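Local atomic coordinates of interleukin-20 receptor subunit beta (Homo sapiens, PDB entry 6DF3), a protein that forms the beta chain of the cell-surface receptors for interleukins 19, 20 and 24, pairing with IL20RA or, for interleukins 20 and 24, with IL22RA1. Residues P2-L7 with L77-T82; L7-T12 with S91-P96. The protein carries 1 engineered substitution. All coordinates share one frame; numbering follows the deposited sequence.

Interaction 1: P2-L7 with L77-T82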
ATOM      1  N   PRO C   2      35.823 -14.665 -18.583  1.00103.60           N
ATOM      2  CA  PRO C   2      36.012 -14.206 -17.191  1.00 99.73           C
ATOM      3  C   PRO C   2      34.707 -13.782 -16.504  1.00 92.72           C
ATOM      4  O   PRO C   2      33.890 -13.105 -17.139  1.00 93.13           O
ATOM      5  CB  PRO C   2      36.903 -12.959 -17.379  1.00102.32           C
ATOM      6  CG  PRO C   2      37.740 -13.280 -18.612  1.00109.73           C
ATOM      7  CD  PRO C   2      37.012 -14.336 -19.413  1.00109.91           C
ATOM      8  N   ALA C   3      34.496 -14.135 -15.237  1.00 86.03           N
ATOM      9  CA  ALA C   3      33.335 -13.550 -14.508  1.00 80.46           C
ATOM     10  C   ALA C   3      33.603 -12.094 -14.152  1.00 78.95           C
ATOM     11  O   ALA C   3      34.761 -11.682 -14.030  1.00 82.80           O
ATOM     12  CB  ALA C   3      33.023 -14.326 -13.269  1.00 76.75           C
ATOM     13  N   PRO C   4      32.544 -11.286 -14.029  1.00 76.21           N
ATOM     14  CA  PRO C   4      32.742  -9.892 -13.583  1.00 74.53           C
ATOM     15  C   PRO C   4      33.240  -9.845 -12.131  1.00 72.76           C
ATOM     16  O   PRO C   4      32.877 -10.714 -11.363  1.00 71.13           O
ATOM     17  CB  PRO C   4      31.326  -9.268 -13.671  1.00 72.11           C
ATOM     18  CG  PRO C   4      30.409 -10.356 -14.154  1.00 71.15           C
ATOM     19  CD  PRO C   4      31.122 -11.661 -14.161  1.00 72.17           C
ATOM     20  N   GLN C   5      34.053  -8.845 -11.795  1.00 74.17           N
ATOM     21  CA  GLN C   5      34.739  -8.717 -10.523  1.00 73.60           C
ATOM     22  C   GLN C   5      34.390  -7.353  -9.943  1.00 71.94           C
ATOM     23  O   GLN C   5      33.767  -6.532 -10.622  1.00 70.22           O
ATOM     24  CB  GLN C   5      36.253  -8.851 -10.728  1.00 82.16           C
ATOM     25  CG  GLN C   5      36.759 -10.242 -11.187  1.00 86.15           C
ATOM     26  CD  GLN C   5      36.336 -11.394 -10.255  1.00 87.86           C
ATOM     27  OE1 GLN C   5      36.264 -11.218  -9.042  1.00 92.67           O
ATOM     28  NE2 GLN C   5      36.027 -12.567 -10.822  1.00 88.73           N
ATOM     29  N   ASN C   6      34.772  -7.139  -8.682  1.00 70.39           N
ATOM     30  CA  ASN C   6      34.621  -5.864  -7.982  1.00 69.09           C
ATOM     31  C   ASN C   6      33.126  -5.445  -7.900  1.00 64.32           C
ATOM     32  O   ASN C   6      32.729  -4.376  -8.284  1.00 60.45           O
ATOM     33  CB  ASN C   6      35.537  -4.811  -8.631  1.00 77.25           C
ATOM     34  CG  ASN C   6      36.996  -5.336  -8.819  1.00 87.91           C
ATOM     35  OD1 ASN C   6      37.445  -5.769  -9.921  1.00 88.38           O
ATOM     36  ND2 ASN C   6      37.722  -5.355  -7.712  1.00 94.50           N
ATOM     37  N   LEU C   7      32.298  -6.348  -7.417  1.00 59.95           N
ATOM     38  CA  LEU C   7      30.894  -6.076  -7.262  1.00 57.34           C
ATOM     39  C   LEU C   7      30.682  -5.232  -6.051  1.00 57.96           C
ATOM     40  O   LEU C   7      31.235  -5.554  -4.974  1.00 56.73           O
ATOM     41  CB  LEU C   7      30.097  -7.340  -7.027  1.00 55.65           C
ATOM     42  CG  LEU C   7      29.667  -8.019  -8.317  1.00 56.24           C
ATOM     43  CD1 LEU C   7      30.850  -8.465  -9.136  1.00 61.72           C
ATOM     44  CD2 LEU C   7      28.779  -9.178  -7.996  1.00 55.06           C
ATOM     45  N   LEU C  77      23.077 -10.746  -4.176  1.00 43.46           N
ATOM     46  CA  LEU C  77      23.011 -10.383  -5.582  1.00 44.89           C
ATOM     47  C   LEU C  77      24.172 -11.106  -6.293  1.00 48.22           C
ATOM     48  O   LEU C  77      25.224 -11.310  -5.714  1.00 47.96           O
ATOM     49  CB  LEU C  77      23.161  -8.893  -5.678  1.00 48.07           C
ATOM     50  CG  LEU C  77      21.938  -8.082  -5.223  1.00 47.87           C
ATOM     51  CD1 LEU C  77      22.394  -6.672  -4.909  1.00 50.91           C
ATOM     52  CD2 LEU C  77      20.953  -8.080  -6.369  1.00 51.17           C
ATOM     53  N   ARG C  78      23.927 -11.591  -7.505  1.00 47.93           N
ATOM     54  CA  ARG C  78      24.965 -12.153  -8.320  1.00 51.15           C
ATOM     55  C   ARG C  78      24.831 -11.747  -9.772  1.00 52.86           C
ATOM     56  O   ARG C  78      23.743 -11.495 -10.266  1.00 53.63           O
ATOM     57  CB  ARG C  78      24.958 -13.657  -8.213  1.00 52.51           C
ATOM     58  CG  ARG C  78      23.715 -14.327  -8.726  1.00 51.20           C
ATOM     59  CD  ARG C  78      23.847 -15.854  -8.619  1.00 51.69           C
ATOM     60  NE  ARG C  78      22.800 -16.519  -9.358  1.00 52.05           N
ATOM     61  CZ  ARG C  78      22.638 -17.836  -9.382  1.00 55.94           C
ATOM     62  NH1 ARG C  78      23.470 -18.640  -8.756  1.00 55.68           N
ATOM     63  NH2 ARG C  78      21.640 -18.348 -10.053  1.00 56.80           N
ATOM     64  N   VAL C  79      25.930 -11.736 -10.470  1.00 54.14           N
ATOM     65  CA  VAL C  79      25.928 -11.253 -11.847  1.00 57.20           C
ATOM     66  C   VAL C  79      26.805 -12.114 -12.731  1.00 60.58           C
ATOM     67  O   VAL C  79      27.796 -12.667 -12.278  1.00 56.78           O
ATOM     68  CB  VAL C  79      26.395  -9.807 -11.911  1.00 59.72           C
ATOM     69  CG1 VAL C  79      27.839  -9.697 -11.442  1.00 63.11           C
ATOM     70  CG2 VAL C  79      26.249  -9.230 -13.330  1.00 62.07           C
ATOM     71  N   ARG C  80      26.440 -12.263 -13.991  1.00 63.53           N
ATOM     72  CA  ARG C  80      27.324 -12.981 -14.903  1.00 67.79           C
ATOM     73  C   ARG C  80      27.327 -12.319 -16.256  1.00 71.38           C
ATOM     74  O   ARG C  80      26.468 -11.498 -16.560  1.00 69.65           O
ATOM     75  CB  ARG C  80      26.907 -14.444 -15.024  1.00 70.81           C
ATOM     76  CG  ARG C  80      25.664 -14.713 -15.878  1.00 74.04           C
ATOM     77  CD  ARG C  80      25.342 -16.198 -16.012  1.00 77.73           C
ATOM     78  NE  ARG C  80      23.987 -16.345 -16.542  1.00 82.58           N
ATOM     79  CZ  ARG C  80      23.339 -17.501 -16.687  1.00 84.02           C
ATOM     80  NH1 ARG C  80      23.913 -18.658 -16.390  1.00 79.76           N
ATOM     81  NH2 ARG C  80      22.090 -17.486 -17.151  1.00 87.65           N
ATOM     82  N   ALA C  81      28.301 -12.697 -17.069  1.00 76.67           N
ATOM     83  CA  ALA C  81      28.459 -12.127 -18.370  1.00 83.50           C
ATOM     84  C   ALA C  81      28.152 -13.177 -19.412  1.00 87.10           C
ATOM     85  O   ALA C  81      28.416 -14.346 -19.189  1.00 85.66           O
ATOM     86  CB  ALA C  81      29.872 -11.624 -18.526  1.00 88.93           C
ATOM     87  N   THR C  82      27.563 -12.720 -20.519  1.00 92.29           N
ATOM     88  CA  THR C  82      27.277 -13.526 -21.715  1.00100.77           C
ATOM     89  C   THR C  82      27.844 -12.888 -22.993  1.00105.93           C
ATOM     90  O   THR C  82      27.951 -11.649 -23.128  1.00100.58           O
ATOM     91  CB  THR C  82      25.756 -13.769 -21.967  1.00103.68           C
ATOM     92  OG1 THR C  82      24.988 -12.600 -21.644  1.00101.53           O
ATOM     93  CG2 THR C  82      25.243 -14.935 -21.129  1.00101.97           C
TER

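Interaction 2: L7-T12 with S91-P96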
ATOM      1  N   LEU C   7      32.298  -6.348  -7.417  1.00 59.95           N
ATOM      2  CA  LEU C   7      30.894  -6.076  -7.262  1.00 57.34           C
ATOM      3  C   LEU C   7      30.682  -5.232  -6.051  1.00 57.96           C
ATOM      4  O   LEU C   7      31.235  -5.554  -4.974  1.00 56.73           O
ATOM      5  CB  LEU C   7      30.097  -7.340  -7.027  1.00 55.65           C
ATOM      6  CG  LEU C   7      29.667  -8.019  -8.317  1.00 56.24           C
ATOM      7  CD1 LEU C   7      30.850  -8.465  -9.136  1.00 61.72           C
ATOM      8  CD2 LEU C   7      28.779  -9.178  -7.996  1.00 55.06           C
ATOM      9  N   SER C   8      29.882  -4.177  -6.220  1.00 54.49           N
ATOM     10  CA  SER C   8      29.437  -3.374  -5.096  1.00 55.87           C
ATOM     11  C   SER C   8      28.036  -2.748  -5.362  1.00 55.09           C
ATOM     12  O   SER C   8      27.589  -2.682  -6.491  1.00 58.61           O
ATOM     13  CB  SER C   8      30.521  -2.312  -4.742  1.00 56.95           C
ATOM     14  OG  SER C   8      30.459  -1.211  -5.637  1.00 61.65           O
ATOM     15  N   VAL C   9      27.354  -2.323  -4.304  1.00 54.56           N
ATOM     16  CA  VAL C   9      26.113  -1.573  -4.425  1.00 51.71           C
ATOM     17  C   VAL C   9      26.343  -0.127  -3.967  1.00 52.66           C
ATOM     18  O   VAL C   9      26.693   0.087  -2.841  1.00 50.93           O
ATOM     19  CB  VAL C   9      24.971  -2.218  -3.594  1.00 49.42           C
ATOM     20  CG1 VAL C   9      23.678  -1.423  -3.756  1.00 49.66           C
ATOM     21  CG2 VAL C   9      24.707  -3.670  -4.042  1.00 48.81           C
ATOM     22  N   LEU C  10      26.083   0.839  -4.833  1.00 53.05           N
ATOM     23  CA  LEU C  10      25.890   2.225  -4.475  1.00 54.48           C
ATOM     24  C   LEU C  10      24.382   2.517  -4.293  1.00 51.83           C
ATOM     25  O   LEU C  10      23.608   2.462  -5.252  1.00 47.04           O
ATOM     26  CB  LEU C  10      26.448   3.120  -5.572  1.00 59.00           C
ATOM     27  CG  LEU C  10      26.269   4.637  -5.408  1.00 61.46           C
ATOM     28  CD1 LEU C  10      27.062   5.063  -4.186  1.00 64.62           C
ATOM     29  CD2 LEU C  10      26.769   5.346  -6.661  1.00 65.75           C
ATOM     30  N   SER C  11      23.994   2.828  -3.062  1.00 48.89           N
ATOM     31  CA  SER C  11      22.642   3.099  -2.734  1.00 49.30           C
ATOM     32  C   SER C  11      22.556   4.495  -2.180  1.00 51.23           C
ATOM     33  O   SER C  11      23.040   4.745  -1.089  1.00 49.60           O
ATOM     34  CB  SER C  11      22.049   2.095  -1.741  1.00 48.97           C
ATOM     35  OG  SER C  11      20.750   2.523  -1.257  1.00 46.17           O
ATOM     36  N   THR C  12      21.848   5.337  -2.936  1.00 51.36           N
ATOM     37  CA  THR C  12      21.673   6.746  -2.720  1.00 56.08           C
ATOM     38  C   THR C  12      20.163   7.059  -2.688  1.00 55.80           C
ATOM     39  O   THR C  12      19.468   6.776  -3.694  1.00 51.50           O
ATOM     40  CB  THR C  12      22.245   7.524  -3.918  1.00 56.60           C
ATOM     41  OG1 THR C  12      23.626   7.229  -4.014  1.00 65.75           O
ATOM     42  CG2 THR C  12      22.134   8.969  -3.635  1.00 66.49           C
ATOM     43  N   SER C  91      29.211 -14.370 -10.291  1.00 60.42           N
ATOM     44  CA  SER C  91      29.967 -13.651  -9.265  1.00 61.59           C
ATOM     45  C   SER C  91      28.963 -13.136  -8.203  1.00 56.80           C
ATOM     46  O   SER C  91      28.001 -12.438  -8.571  1.00 54.89           O
ATOM     47  CB  SER C  91      30.663 -12.399  -9.818  1.00 61.85           C
ATOM     48  OG  SER C  91      31.875 -12.613 -10.447  1.00 69.81           O
ATOM     49  N   ILE C  92      29.251 -13.422  -6.936  1.00 53.43           N
ATOM     50  CA  ILE C  92      28.394 -13.109  -5.857  1.00 56.17           C
ATOM     51  C   ILE C  92      28.862 -11.855  -5.164  1.00 54.68           C
ATOM     52  O   ILE C  92      29.963 -11.710  -4.907  1.00 55.34           O
ATOM     53  CB  ILE C  92      28.263 -14.312  -4.920  1.00 59.42           C
ATOM     54  CG1 ILE C  92      27.742 -15.475  -5.762  1.00 65.39           C
ATOM     55  CG2 ILE C  92      27.251 -14.070  -3.812  1.00 57.15           C
ATOM     56  CD1 ILE C  92      27.588 -16.733  -4.952  1.00 71.42           C
ATOM     57  N   LEU C  93      27.972 -10.920  -4.890  1.00 52.78           N
ATOM     58  CA  LEU C  93      28.315  -9.767  -4.037  1.00 54.27           C
ATOM     59  C   LEU C  93      28.830 -10.253  -2.656  1.00 52.01           C
ATOM     60  O   LEU C  93      28.218 -11.092  -2.055  1.00 53.80           O
ATOM     61  CB  LEU C  93      27.084  -8.865  -3.888  1.00 50.94           C
ATOM     62  CG  LEU C  93      27.176  -7.626  -3.055  1.00 51.30           C
ATOM     63  CD1 LEU C  93      27.998  -6.636  -3.808  1.00 54.91           C
ATOM     64  CD2 LEU C  93      25.780  -7.077  -2.741  1.00 50.41           C
ATOM     65  N   LYS C  94      29.942  -9.707  -2.192  1.00 55.34           N
ATOM     66  CA  LYS C  94      30.696 -10.237  -1.046  1.00 61.25           C
ATOM     67  C   LYS C  94      29.874 -10.047   0.231  1.00 61.52           C
ATOM     68  O   LYS C  94      29.626 -11.028   0.922  1.00 61.75           O
ATOM     69  CB  LYS C  94      32.077  -9.539  -0.910  1.00 70.99           C
ATOM     70  CG  LYS C  94      33.074 -10.279  -0.008  1.00 82.24           C
ATOM     71  CD  LYS C  94      34.433  -9.564   0.169  1.00 92.40           C
ATOM     72  CE  LYS C  94      35.188  -9.301  -1.147  1.00 97.88           C
ATOM     73  NZ  LYS C  94      35.522 -10.502  -1.974  1.00 97.44           N
ATOM     74  N   HIS C  95      29.404  -8.811   0.469  1.00 55.89           N
ATOM     75  CA  HIS C  95      28.558  -8.484   1.600  1.00 61.93           C
ATOM     76  C   HIS C  95      27.150  -8.183   1.162  1.00 57.51           C
ATOM     77  O   HIS C  95      26.909  -7.275   0.378  1.00 57.08           O
ATOM     78  CB  HIS C  95      29.153  -7.302   2.371  1.00 71.13           C
ATOM     79  CG  HIS C  95      30.516  -7.624   2.929  1.00 82.27           C
ATOM     80  ND1 HIS C  95      31.684  -7.052   2.449  1.00 85.84           N
ATOM     81  CD2 HIS C  95      30.899  -8.547   3.853  1.00 85.73           C
ATOM     82  CE1 HIS C  95      32.717  -7.560   3.096  1.00 87.61           C
ATOM     83  NE2 HIS C  95      32.270  -8.466   3.955  1.00 88.01           N
ATOM     84  N   PRO C  96      26.202  -8.975   1.641  1.00 55.45           N
ATOM     85  CA  PRO C  96      24.804  -8.835   1.332  1.00 51.70           C
ATOM     86  C   PRO C  96      24.317  -7.391   1.546  1.00 47.93           C
ATOM     87  O   PRO C  96      24.755  -6.726   2.445  1.00 48.63           O
ATOM     88  CB  PRO C  96      24.169  -9.735   2.401  1.00 56.17           C
ATOM     89  CG  PRO C  96      25.153 -10.827   2.574  1.00 55.41           C
ATOM     90  CD  PRO C  96      26.434 -10.076   2.600  1.00 56.13           C
TER
HETATM   91  O   HOH W   1      31.741  -7.773  -3.827  1.00 60.63           O

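Interaction 1: P2-L7 with L77-T82
Pro4 and Leu7 close over one methyl group of Val79. The pyrrolidine ring of Pro4 can be followed atom by atom. Its CB lies 4.2 Å from CG1 of Val79, at the limit of contact. Its CG comes closer, 3.8 Å from the same CG1. Its CD leaves the side chain behind and lies against the strand backbone, 4.1 Å from CA of Arg80. The carbonyl O of Val79 lies 4.0 Å from both CD and CG of Pro4. Leu7 meets the same methyl from its fork: its CD2 stands 3.6 Å from Val79 CG1, and its CG and CD1 lie a little farther off. Val79 offers CG1 because its chi1 of 64° sets this methyl between the backbone N and the carbonyl carbon. The contact belongs to the first fibronectin type III domain of the receptor. Here the N-terminal segment 2-7 runs over strand 74-83 before strand 8-12 begins. Trp20 touches both Pro4 and Leu7, and Val34 on the neighbouring strand 31-37 touches Val79, consistent with an apolar patch that runs on into the domain interior. An alanine at Pro4 would lose CG and CD and would probably open a gap over Val79 CG1 and the backbone of Arg80. Ala81 turns its methyl toward segment 2-7, and its backbone N lies 4.2 Å from Pro4 CD. Leu1 also touches the Ala81 side chain.

Interaction 2: L7-T12 with S91-P96
Leu93 holds CG anti to its backbone N (chi1 180°), and this carries its two methyls in among Leu7, Ser8 and Val9. Val9 has CG1 anti to its own N (chi1 -179°), which puts CG2 beside that N. The two meet methyl to methyl, Val9 CG2 to Leu93 CD2 at 3.8 Å, and the side chains cross at about a right angle. The other methyl of Leu93, CD1, lies against the backbone of segment 7-12. It is 3.6 Å from the carbonyl O of Leu7 and 3.8 Å from CA of Ser8. It also touches CB of Leu7. Further along Leu7, the two methyls reach Ser91. CD2 sits 3.4 Å from the carbonyl O of Ser91, and CD1 meets its CB at 4.0 Å. The hydroxyl of Ser91 probably hydrogen-bonds to the carbonyl O of Pro4, though the modelled distance is doubtfully short. The polar link between the segments is a water. It donates to Leu7 O at 2.5 Å, a short distance, and accepts from Lys94 N at 3.1 Å, so it spans two backbone atoms too far apart to bond directly. Beyond these residues, Leu77 and Phe97 also touch Val9. Strand 8-12 pairs with strand 15-19, whereas segment 91-96 lies where strand 86-98, outermost in the other sheet of this chain, is interrupted after residue 92. Leucine and valine side chains and one bridging water thus join the two sheets at their margin, as in the beta sandwich of a fibronectin type III domain.

In the fold
From the N terminus the chain first lays residues 2-7 on strand 74-83. Interaction 1 closes there, bringing together parts 70 residues apart at their nearest ends. Leu7 then leads into strand 8-12, and interaction 2 closes a slightly longer span, to residues 91-96. The segments alternate along the chain, so the two contacts cross. They share Leu7, and their centres are about 11 Å apart. Strands 74-83 and 86-98 are antiparallel neighbours in one sheet, and the backbones of Leu77 and Leu93 are hydrogen-bonded. Together the contacts tie the N-terminal segment and the first strand to that sheet, all within the first fibronectin type III domain.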